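Local coordinates for protein cysteine desulfurase (Thermococcus onnurineus, PDB 5B89) that probably catalyses the pyridoxal-phosphate-dependent removal of sulfur from L-cysteine, passing it to a sulfur carrier and leaving L-alanine, at residues Asp125-Thr130 with Leu148-Glu153; Lys318-Thr323 with Ala392-Tyr397; Arg28-Leu33 with Pro49-Glu54. One frame throughout, in Å; residues are numbered along the deposited sequence.

Contact 1. Residues Asp125-Thr130 with Leu148-Glu153; sequences DKIVTT and LGLKLE
Ile127 packs against Leu150 and Leu152 on one face of a parallel strand pair. Its CD1 lies 3.7 Å from Leu150 CD1, and its CG2 lies 3.7 Å from Leu152 CD1. The two branches of Ile127 thus divide the leucines between them. Leu152 CD1 is turned back toward strand 126-129 by chi2 (56°) and lies 3.6 Å from Ile127 O. This is the close-packed side.

Four backbone bonds join the strands. Ile127 N donates to Lys151 O at 2.8 Å, and Ile127 O accepts from Glu153 N at 2.9 Å. Lys151 N to Asp125 O and Thr129 N to Glu153 O extend the pattern at its two ends.

The face with Lys126, Lys151 and Glu153 is looser and more polar. Lys126 CD rests 3.7 Å from Glu153 CD. The charged ends stay apart, with Lys126 NZ 4.4 Å from Glu153 OE1, beyond a salt bridge. A water bonded to both bridges them. Lys126 NZ also bonds to the carbonyls of Lys171 and Lys173. Lys151 is exposed and turns its NZ to Gly124 O.

The strands belong to a beta-alpha-beta unit of the large PLP-binding sheet. Strand 151-154 is one of the two outer strands of that sheet within this chain. Helix 139-148 connects the pair and touches Leu150 and Leu152, while strand 177-181 flanks strand 126-129 on its other side.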
loop_
_atom_site.group_PDB
_atom_site.type_symbol
_atom_site.label_atom_id
_atom_site.label_comp_id
_atom_site.label_asym_id
_atom_site.label_seq_id
_atom_site.Cartn_x
_atom_site.Cartn_y
_atom_site.Cartn_z
ATOM N N ASP B 125 -4.104 -30.190 -10.864
ATOM C CA ASP B 125 -3.158 -29.370 -11.645
ATOM C C ASP B 125 -1.916 -29.158 -10.749
ATOM O O ASP B 125 -2.014 -29.315 -9.522
ATOM C CB ASP B 125 -3.720 -28.013 -12.002
ATOM C CG ASP B 125 -4.691 -28.016 -13.157
ATOM O OD1 ASP B 125 -4.828 -29.091 -13.824
ATOM O OD2 ASP B 125 -5.294 -26.920 -13.418
ATOM N N LYS B 126 -0.846 -28.834 -11.419
ATOM C CA LYS B 126 0.446 -28.701 -10.830
ATOM C C LYS B 126 1.034 -27.307 -10.874
ATOM O O LYS B 126 1.005 -26.683 -11.866
ATOM C CB LYS B 126 1.402 -29.646 -11.572
ATOM C CG LYS B 126 2.836 -29.693 -11.079
ATOM C CD LYS B 126 3.648 -30.831 -11.654
ATOM C CE LYS B 126 3.700 -30.807 -13.141
ATOM N NZ LYS B 126 4.736 -31.716 -13.631
ATOM N N ILE B 127 1.601 -26.923 -9.748
ATOM C CA ILE B 127 2.331 -25.659 -9.603
ATOM C C ILE B 127 3.758 -26.042 -9.246
ATOM O O ILE B 127 3.930 -26.850 -8.442
ATOM C CB ILE B 127 1.759 -24.781 -8.516
ATOM C CG1 ILE B 127 0.395 -24.279 -8.936
ATOM C CG2 ILE B 127 2.621 -23.540 -8.284
ATOM C CD1 ILE B 127 -0.352 -23.648 -7.810
ATOM N N VAL B 128 4.730 -25.436 -9.905
ATOM C CA VAL B 128 6.158 -25.723 -9.653
ATOM C C VAL B 128 6.814 -24.435 -9.118
ATOM O O VAL B 128 6.616 -23.405 -9.709
ATOM C CB VAL B 128 6.846 -26.208 -10.862
ATOM C CG1 VAL B 128 8.352 -26.409 -10.697
ATOM C CG2 VAL B 128 6.171 -27.507 -11.362
ATOM N N THR B 129 7.651 -24.602 -8.090
ATOM C CA THR B 129 8.467 -23.496 -7.615
ATOM C C THR B 129 9.814 -24.042 -7.201
ATOM O O THR B 129 10.121 -25.167 -7.440
ATOM C CB THR B 129 7.703 -22.761 -6.542
ATOM O OG1 THR B 129 8.430 -21.590 -6.170
ATOM C CG2 THR B 129 7.638 -23.565 -5.278
ATOM N N THR B 130 10.646 -23.199 -6.597
ATOM C CA THR B 130 11.973 -23.603 -6.070
ATOM C C THR B 130 11.833 -23.950 -4.598
ATOM O O THR B 130 10.970 -23.466 -3.922
ATOM C CB THR B 130 13.084 -22.551 -6.295
ATOM O OG1 THR B 130 13.044 -21.574 -5.233
ATOM C CG2 THR B 130 13.034 -21.892 -7.567
ATOM N N LEU B 148 -7.636 -26.083 -3.343
ATOM C CA LEU B 148 -8.111 -26.649 -4.564
ATOM C C LEU B 148 -7.644 -28.040 -4.892
ATOM O O LEU B 148 -8.054 -28.549 -5.852
ATOM C CB LEU B 148 -7.748 -25.729 -5.720
ATOM C CG LEU B 148 -8.173 -24.285 -5.503
ATOM C CD1 LEU B 148 -7.695 -23.294 -6.527
ATOM C CD2 LEU B 148 -9.646 -24.169 -5.246
ATOM N N GLY B 149 -6.788 -28.625 -4.086
ATOM C CA GLY B 149 -6.295 -29.969 -4.333
ATOM C C GLY B 149 -5.270 -30.037 -5.444
ATOM O O GLY B 149 -5.359 -30.827 -6.275
ATOM N N LEU B 150 -4.297 -29.142 -5.431
ATOM C CA LEU B 150 -3.309 -29.084 -6.461
ATOM C C LEU B 150 -2.047 -29.768 -5.993
ATOM O O LEU B 150 -1.842 -29.917 -4.795
ATOM C CB LEU B 150 -2.941 -27.601 -6.805
ATOM C CG LEU B 150 -4.151 -26.718 -7.003
ATOM C CD1 LEU B 150 -3.677 -25.312 -7.350
ATOM C CD2 LEU B 150 -5.079 -27.288 -8.089
ATOM N N LYS B 151 -1.193 -30.063 -6.941
ATOM C CA LYS B 151 0.103 -30.582 -6.666
ATOM C C LYS B 151 1.088 -29.392 -6.647
ATOM O O LYS B 151 1.119 -28.677 -7.565
ATOM C CB LYS B 151 0.535 -31.480 -7.778
ATOM C CG LYS B 151 -0.229 -32.786 -7.827
ATOM C CD LYS B 151 0.108 -33.524 -9.098
ATOM C CE LYS B 151 -0.709 -34.797 -9.255
ATOM N NZ LYS B 151 -1.857 -34.615 -10.171
ATOM N N LEU B 152 1.862 -29.251 -5.590
ATOM C CA LEU B 152 2.868 -28.197 -5.477
ATOM C C LEU B 152 4.201 -28.920 -5.438
ATOM O O LEU B 152 4.465 -29.605 -4.512
ATOM C CB LEU B 152 2.653 -27.367 -4.222
ATOM C CG LEU B 152 3.682 -26.249 -4.002
ATOM C CD1 LEU B 152 3.750 -25.323 -5.198
ATOM C CD2 LEU B 152 3.412 -25.478 -2.724
ATOM N N GLU B 153 4.987 -28.786 -6.488
ATOM C CA GLU B 153 6.257 -29.446 -6.594
ATOM C C GLU B 153 7.391 -28.446 -6.544
ATOM O O GLU B 153 7.277 -27.295 -6.974
ATOM C CB GLU B 153 6.281 -30.250 -7.837
ATOM C CG GLU B 153 5.288 -31.421 -7.613
ATOM C CD GLU B 153 5.265 -32.459 -8.732
ATOM O OE1 GLU B 153 6.222 -32.517 -9.555
ATOM O OE2 GLU B 153 4.215 -33.196 -8.751
HETATM O O HOH W 1 6.527 -33.279 -11.892
#

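Contact 2. Residues Lys318-Thr323 with Ala392-Tyr397; sequences KLVKRT and ASFHVY
The Phe394 ring receives Leu319 CB over the centre of one face, 3.8 Å above the plane. This is a CH-pi contact, 13° off the ring normal. Val320 CG2 sits at the ring edge, near its plane, 4.0 Å from Phe394 CD2. Thr323 OG1 comes in obliquely, 3.4 Å from Phe394 CZ. Phe40 adds an edge-to-face ring contact from outside the two segments. A second flat group, the Tyr397 ring, has His395 CB over one face, offset toward the rim.

The contact lies in the smaller domain of a fold type I PLP enzyme, whose sheet also takes in strand 38-39. Helix 309-329 packs on the chain just past strand 389-393, where it leaves the sheet. Every residue that touches is buried, and no hydrogen bond crosses between the segments.

Leu319 meets the aromatic residue at a second place: its CD1, anti to CA (chi2 169°), lies 3.8 Å from Phe394 CB. The same methyl also touches His395 O. An alanine in place of Phe394 would probably open a gap beside Leu319 CB, Val320 CG2 and Thr323 OG1, and would leave Phe40 without its edge-to-face partner.

Helix 400-415 adds Val403 against Leu319 and Thr323. Beyond Phe394, His395 meets the ring of His217, and the His395 side chain is about 13 Å from the bound pyridoxal phosphate.

Thr323 OG1 has its polar mate within the helix. It donates to Leu319 O at 2.8 Å from above the carbonyl plane, while Thr323 N reaches the same oxygen at 3.0 Å from the opposite face of that plane.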
loop_
_atom_site.group_PDB
_atom_site.type_symbol
_atom_site.label_atom_id
_atom_site.label_comp_id
_atom_site.label_asym_id
_atom_site.label_seq_id
_atom_site.Cartn_x
_atom_site.Cartn_y
_atom_site.Cartn_z
ATOM N N LYS B 318 32.419 -6.704 -6.798
ATOM C CA LYS B 318 33.685 -6.425 -6.122
ATOM C C LYS B 318 33.527 -6.594 -4.638
ATOM O O LYS B 318 34.372 -7.105 -3.984
ATOM C CB LYS B 318 34.210 -5.013 -6.415
ATOM C CG LYS B 318 34.641 -4.713 -7.827
ATOM C CD LYS B 318 35.109 -3.284 -7.975
ATOM C CE LYS B 318 35.236 -2.879 -9.415
ATOM N NZ LYS B 318 35.558 -1.444 -9.654
ATOM N N LEU B 319 32.409 -6.113 -4.111
ATOM C CA LEU B 319 32.187 -6.269 -2.699
ATOM C C LEU B 319 32.013 -7.676 -2.206
ATOM O O LEU B 319 32.571 -8.136 -1.263
ATOM C CB LEU B 319 30.958 -5.364 -2.258
ATOM C CG LEU B 319 31.006 -3.932 -2.640
ATOM C CD1 LEU B 319 29.624 -3.276 -2.385
ATOM C CD2 LEU B 319 32.080 -3.208 -1.793
ATOM N N VAL B 320 31.239 -8.505 -2.977
ATOM C CA VAL B 320 31.085 -9.928 -2.674
ATOM C C VAL B 320 32.413 -10.702 -2.777
ATOM O O VAL B 320 32.646 -11.558 -1.957
ATOM C CB VAL B 320 30.012 -10.498 -3.654
ATOM C CG1 VAL B 320 29.920 -11.948 -3.525
ATOM C CG2 VAL B 320 28.638 -9.853 -3.372
ATOM N N LYS B 321 33.156 -10.402 -3.809
ATOM C CA LYS B 321 34.432 -11.061 -4.039
ATOM C C LYS B 321 35.374 -10.829 -2.853
ATOM O O LYS B 321 35.917 -11.769 -2.339
ATOM C CB LYS B 321 35.049 -10.599 -5.346
ATOM C CG LYS B 321 36.258 -11.420 -5.794
ATOM C CD LYS B 321 36.839 -10.920 -7.083
ATOM C CE LYS B 321 37.958 -11.882 -7.477
ATOM N NZ LYS B 321 39.201 -11.736 -6.709
ATOM N N ARG B 322 35.506 -9.582 -2.406
ATOM C CA ARG B 322 36.374 -9.340 -1.255
ATOM C C ARG B 322 35.818 -9.889 0.053
ATOM O O ARG B 322 36.533 -10.411 0.816
ATOM C CB ARG B 322 36.768 -7.876 -1.158
ATOM C CG ARG B 322 37.654 -7.563 0.036
ATOM C CD ARG B 322 38.990 -8.290 -0.074
ATOM N NE ARG B 322 39.784 -7.921 1.081
ATOM C CZ ARG B 322 40.362 -8.755 1.895
ATOM N NH1 ARG B 322 40.318 -10.021 1.675
ATOM N NH2 ARG B 322 40.993 -8.304 2.958
ATOM N N THR B 323 34.508 -9.776 0.275
ATOM C CA THR B 323 33.922 -10.311 1.444
ATOM C C THR B 323 34.136 -11.798 1.601
ATOM O O THR B 323 34.530 -12.267 2.640
ATOM C CB THR B 323 32.353 -9.981 1.585
ATOM O OG1 THR B 323 32.254 -8.532 1.539
ATOM C CG2 THR B 323 31.803 -10.499 2.784
ATOM N N ALA B 392 25.035 -10.114 5.263
ATOM C CA ALA B 392 25.532 -8.820 4.839
ATOM C C ALA B 392 25.098 -8.680 3.377
ATOM O O ALA B 392 25.299 -9.544 2.620
ATOM C CB ALA B 392 27.027 -8.727 4.956
ATOM N N SER B 393 24.478 -7.586 3.019
ATOM C CA SER B 393 23.979 -7.379 1.685
ATOM C C SER B 393 24.244 -5.947 1.282
ATOM O O SER B 393 24.200 -5.046 2.070
ATOM C CB SER B 393 22.506 -7.716 1.595
ATOM O OG SER B 393 21.820 -7.017 2.528
ATOM N N PHE B 394 24.521 -5.800 0.011
ATOM C CA PHE B 394 25.012 -4.582 -0.556
ATOM C C PHE B 394 24.222 -3.849 -1.619
ATOM O O PHE B 394 23.342 -4.384 -2.199
ATOM C CB PHE B 394 26.361 -4.927 -1.221
ATOM C CG PHE B 394 27.323 -5.715 -0.358
ATOM C CD1 PHE B 394 27.842 -5.201 0.795
ATOM C CD2 PHE B 394 27.760 -6.964 -0.773
ATOM C CE1 PHE B 394 28.733 -5.933 1.553
ATOM C CE2 PHE B 394 28.636 -7.693 -0.020
ATOM C CZ PHE B 394 29.127 -7.175 1.141
ATOM N N HIS B 395 24.644 -2.611 -1.839
ATOM C CA HIS B 395 24.188 -1.781 -2.921
ATOM C C HIS B 395 25.416 -0.999 -3.449
ATOM O O HIS B 395 26.449 -1.076 -2.921
ATOM C CB HIS B 395 22.974 -0.872 -2.630
ATOM C CG HIS B 395 22.104 -0.673 -3.827
ATOM N ND1 HIS B 395 20.731 -0.553 -3.786
ATOM C CD2 HIS B 395 22.445 -0.601 -5.120
ATOM C CE1 HIS B 395 20.276 -0.455 -5.022
ATOM N NE2 HIS B 395 21.298 -0.504 -5.838
ATOM N N VAL B 396 25.192 -0.265 -4.513
ATOM C CA VAL B 396 26.216 0.495 -5.214
ATOM C C VAL B 396 26.942 1.527 -4.382
ATOM O O VAL B 396 28.026 1.885 -4.695
ATOM C CB VAL B 396 25.665 1.076 -6.544
ATOM C CG1 VAL B 396 24.687 2.197 -6.299
ATOM C CG2 VAL B 396 26.790 1.517 -7.475
ATOM N N TYR B 397 26.300 1.980 -3.329
ATOM C CA TYR B 397 26.872 2.955 -2.411
ATOM C C TYR B 397 27.795 2.370 -1.353
ATOM O O TYR B 397 28.438 3.065 -0.706
ATOM C CB TYR B 397 25.787 3.843 -1.749
ATOM C CG TYR B 397 24.578 3.113 -1.232
ATOM C CD1 TYR B 397 24.620 2.368 -0.110
ATOM C CD2 TYR B 397 23.405 3.195 -1.904
ATOM C CE1 TYR B 397 23.509 1.713 0.340
ATOM C CE2 TYR B 397 22.291 2.539 -1.482
ATOM C CZ TYR B 397 22.359 1.810 -0.370
ATOM O OH TYR B 397 21.215 1.158 -0.014
#

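Contact 3. Residues Arg28-Leu33 with Pro49-Glu54; sequences RKDIPL and PKPVVE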
loop_
_atom_site.group_PDB
_atom_site.type_symbol
_atom_site.label_atom_id
_atom_site.label_comp_id
_atom_site.label_asym_id
_atom_site.label_seq_id
_atom_site.Cartn_x
_atom_site.Cartn_y
_atom_site.Cartn_z
ATOM N N ARG B 28 27.113 8.047 -2.453
ATOM C CA ARG B 28 27.204 8.216 -1.018
ATOM C C ARG B 28 26.958 9.667 -0.649
ATOM O O ARG B 28 26.375 9.906 0.431
ATOM C CB ARG B 28 28.525 7.767 -0.488
ATOM C CG ARG B 28 28.786 6.255 -0.629
ATOM C CD ARG B 28 30.217 5.902 -0.322
ATOM N NE ARG B 28 30.558 6.067 1.073
ATOM C CZ ARG B 28 30.331 5.216 2.029
ATOM N NH1 ARG B 28 29.681 4.066 1.865
ATOM N NH2 ARG B 28 30.688 5.460 3.301
ATOM N N LYS B 29 27.324 10.596 -1.486
ATOM C CA LYS B 29 27.082 11.999 -1.178
ATOM C C LYS B 29 25.631 12.372 -1.076
ATOM O O LYS B 29 25.333 13.365 -0.542
ATOM C CB LYS B 29 27.662 12.904 -2.240
ATOM C CG LYS B 29 29.139 13.028 -2.213
ATOM C CD LYS B 29 29.576 13.741 -3.474
ATOM C CE LYS B 29 30.002 15.149 -3.180
ATOM N NZ LYS B 29 31.315 15.089 -2.498
ATOM N N ASP B 30 24.747 11.559 -1.623
ATOM C CA ASP B 30 23.330 11.807 -1.563
ATOM C C ASP B 30 22.605 11.033 -0.446
ATOM O O ASP B 30 21.429 11.149 -0.337
ATOM C CB ASP B 30 22.652 11.394 -2.862
ATOM C CG ASP B 30 23.018 12.276 -4.034
ATOM O OD1 ASP B 30 23.337 13.411 -3.828
ATOM O OD2 ASP B 30 23.013 11.800 -5.143
ATOM N N ILE B 31 23.336 10.275 0.342
ATOM C CA ILE B 31 22.774 9.432 1.400
ATOM C C ILE B 31 23.483 9.707 2.730
ATOM O O ILE B 31 24.488 9.153 3.012
ATOM C CB ILE B 31 22.910 7.942 1.030
ATOM C CG1 ILE B 31 22.284 7.689 -0.350
ATOM C CG2 ILE B 31 22.209 7.082 2.052
ATOM C CD1 ILE B 31 22.623 6.354 -0.961
ATOM N N PRO B 32 22.899 10.575 3.533
ATOM C CA PRO B 32 23.562 10.951 4.750
ATOM C C PRO B 32 23.856 9.845 5.681
ATOM O O PRO B 32 24.898 9.840 6.396
ATOM C CB PRO B 32 22.507 11.870 5.462
ATOM C CG PRO B 32 21.710 12.379 4.369
ATOM C CD PRO B 32 21.734 11.408 3.232
ATOM N N LEU B 33 23.023 8.796 5.779
ATOM C CA LEU B 33 23.347 7.678 6.650
ATOM C C LEU B 33 24.670 6.950 6.349
ATOM O O LEU B 33 25.160 6.324 7.263
ATOM C CB LEU B 33 22.182 6.675 6.713
ATOM C CG LEU B 33 21.111 7.116 7.686
ATOM C CD1 LEU B 33 19.756 6.342 7.390
ATOM C CD2 LEU B 33 21.541 6.833 9.125
ATOM N N PRO B 49 18.227 7.891 -1.357
ATOM C CA PRO B 49 18.952 9.139 -1.689
ATOM C C PRO B 49 18.040 10.353 -1.519
ATOM O O PRO B 49 16.846 10.341 -1.766
ATOM C CB PRO B 49 19.309 8.922 -3.146
ATOM C CG PRO B 49 18.797 7.613 -3.566
ATOM C CD PRO B 49 18.022 6.984 -2.476
ATOM N N LYS B 50 18.706 11.469 -1.271
ATOM C CA LYS B 50 17.969 12.732 -1.127
ATOM C C LYS B 50 17.130 13.103 -2.249
ATOM O O LYS B 50 16.024 13.589 -2.087
ATOM C CB LYS B 50 18.948 13.864 -0.794
ATOM C CG LYS B 50 19.408 13.761 0.593
ATOM C CD LYS B 50 20.547 14.778 0.874
ATOM C CE LYS B 50 20.141 16.200 0.590
ATOM N NZ LYS B 50 19.313 16.727 1.690
ATOM N N PRO B 51 17.545 12.878 -3.490
ATOM C CA PRO B 51 16.668 13.244 -4.594
ATOM C C PRO B 51 15.322 12.503 -4.644
ATOM O O PRO B 51 14.396 13.000 -5.143
ATOM C CB PRO B 51 17.499 12.908 -5.830
ATOM C CG PRO B 51 18.886 13.083 -5.384
ATOM C CD PRO B 51 18.917 12.632 -3.955
ATOM N N VAL B 52 15.255 11.314 -4.093
ATOM C CA VAL B 52 14.026 10.567 -4.066
ATOM C C VAL B 52 13.078 11.210 -3.014
ATOM O O VAL B 52 11.948 11.383 -3.231
ATOM C CB VAL B 52 14.304 9.102 -3.761
ATOM C CG1 VAL B 52 13.016 8.378 -3.440
ATOM C CG2 VAL B 52 15.060 8.453 -4.938
ATOM N N VAL B 53 13.651 11.573 -1.889
ATOM C CA VAL B 53 12.908 12.252 -0.848
ATOM C C VAL B 53 12.391 13.601 -1.377
ATOM O O VAL B 53 11.275 13.892 -1.182
ATOM C CB VAL B 53 13.747 12.420 0.425
ATOM C CG1 VAL B 53 12.977 13.206 1.481
ATOM C CG2 VAL B 53 14.104 11.073 0.962
ATOM N N GLU B 54 13.237 14.349 -2.082
ATOM C CA GLU B 54 12.864 15.588 -2.675
ATOM C C GLU B 54 11.737 15.494 -3.629
ATOM O O GLU B 54 10.754 16.297 -3.673
ATOM C CB GLU B 54 14.059 16.293 -3.227
ATOM C CG GLU B 54 15.103 16.685 -2.190
ATOM C CD GLU B 54 16.543 17.021 -2.638
ATOM O OE1 GLU B 54 16.851 16.885 -3.840
ATOM O OE2 GLU B 54 17.336 17.338 -1.702
#
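Asp30 lays its CB against two proline rings, 4.2 Å from Pro49 CB and 4.1 Å from Pro51 CD. The Asp30 and Pro51 side chains cross at about a right angle. In Asp30, CG is anti to the carbonyl carbon (chi1 -69°), which also brings it to Pro51 CD. The carboxylate has its partner outside the two segments: OD2 is hydrogen-bonded to the OH of Tyr303 on helix 291-307, which also touches Pro49 and Pro51 and so borders the proline side of the contact.

The backbone of Asp30 makes the one hydrogen bond between the segments. Lys50 N donates to Asp30 O at 2.9 Å, with the donor in the carbonyl plane and an N-H...O angle of 157°. Asp30 O is also 3.4 Å from Lys50 CG and accepts a CA-H...O contact from Pro49 CA at 3.5 Å.

This is a loop carbonyl set on the N-terminus of a helix. Pro49 holds the N-cap position of helix 50-62, and Lys50 is the first helical residue. The loop is shaped by a type I beta turn from Arg28 to Ile31, closed by Ile31 N to Arg28 O. The helix dipole would probably favour an acceptor such as Asp30 O at this end.

Ile31 continues the apolar part, with CG1 3.9 Å from Pro49 CA. It is backed by Leu47 and Tyr397. On the more exposed side, Pro32 CD lies 4.2 Å from Lys50 CG. The Lys50 chain then bends at chi3 and chi4, and its NZ forms a long salt bridge to Glu54 OE2. Lys50 also packs on Leu61 of the second subunit, as does Leu33.

In the fold
Contact 2 is fully buried, while contacts 1 and 3 are partly buried. Contact 1 is held by strand-to-strand backbone bonds, contact 2 by apolar and aromatic packing without a hydrogen bond across it, and contact 3 by a single backbone bond with proline packing. Contact 1 belongs to the large PLP-binding sheet. It is about 36 Å from contact 2 and about 43 Å from contact 3, centre to centre, and shares no helix or strand with them. Contacts 2 and 3 touch: Tyr397 O is 3.0 Å from Arg28 NH1, a probable hydrogen bond, and Tyr397 CD2 packs on Ile31 CD1. Of the three, contact 3 alone meets the second subunit.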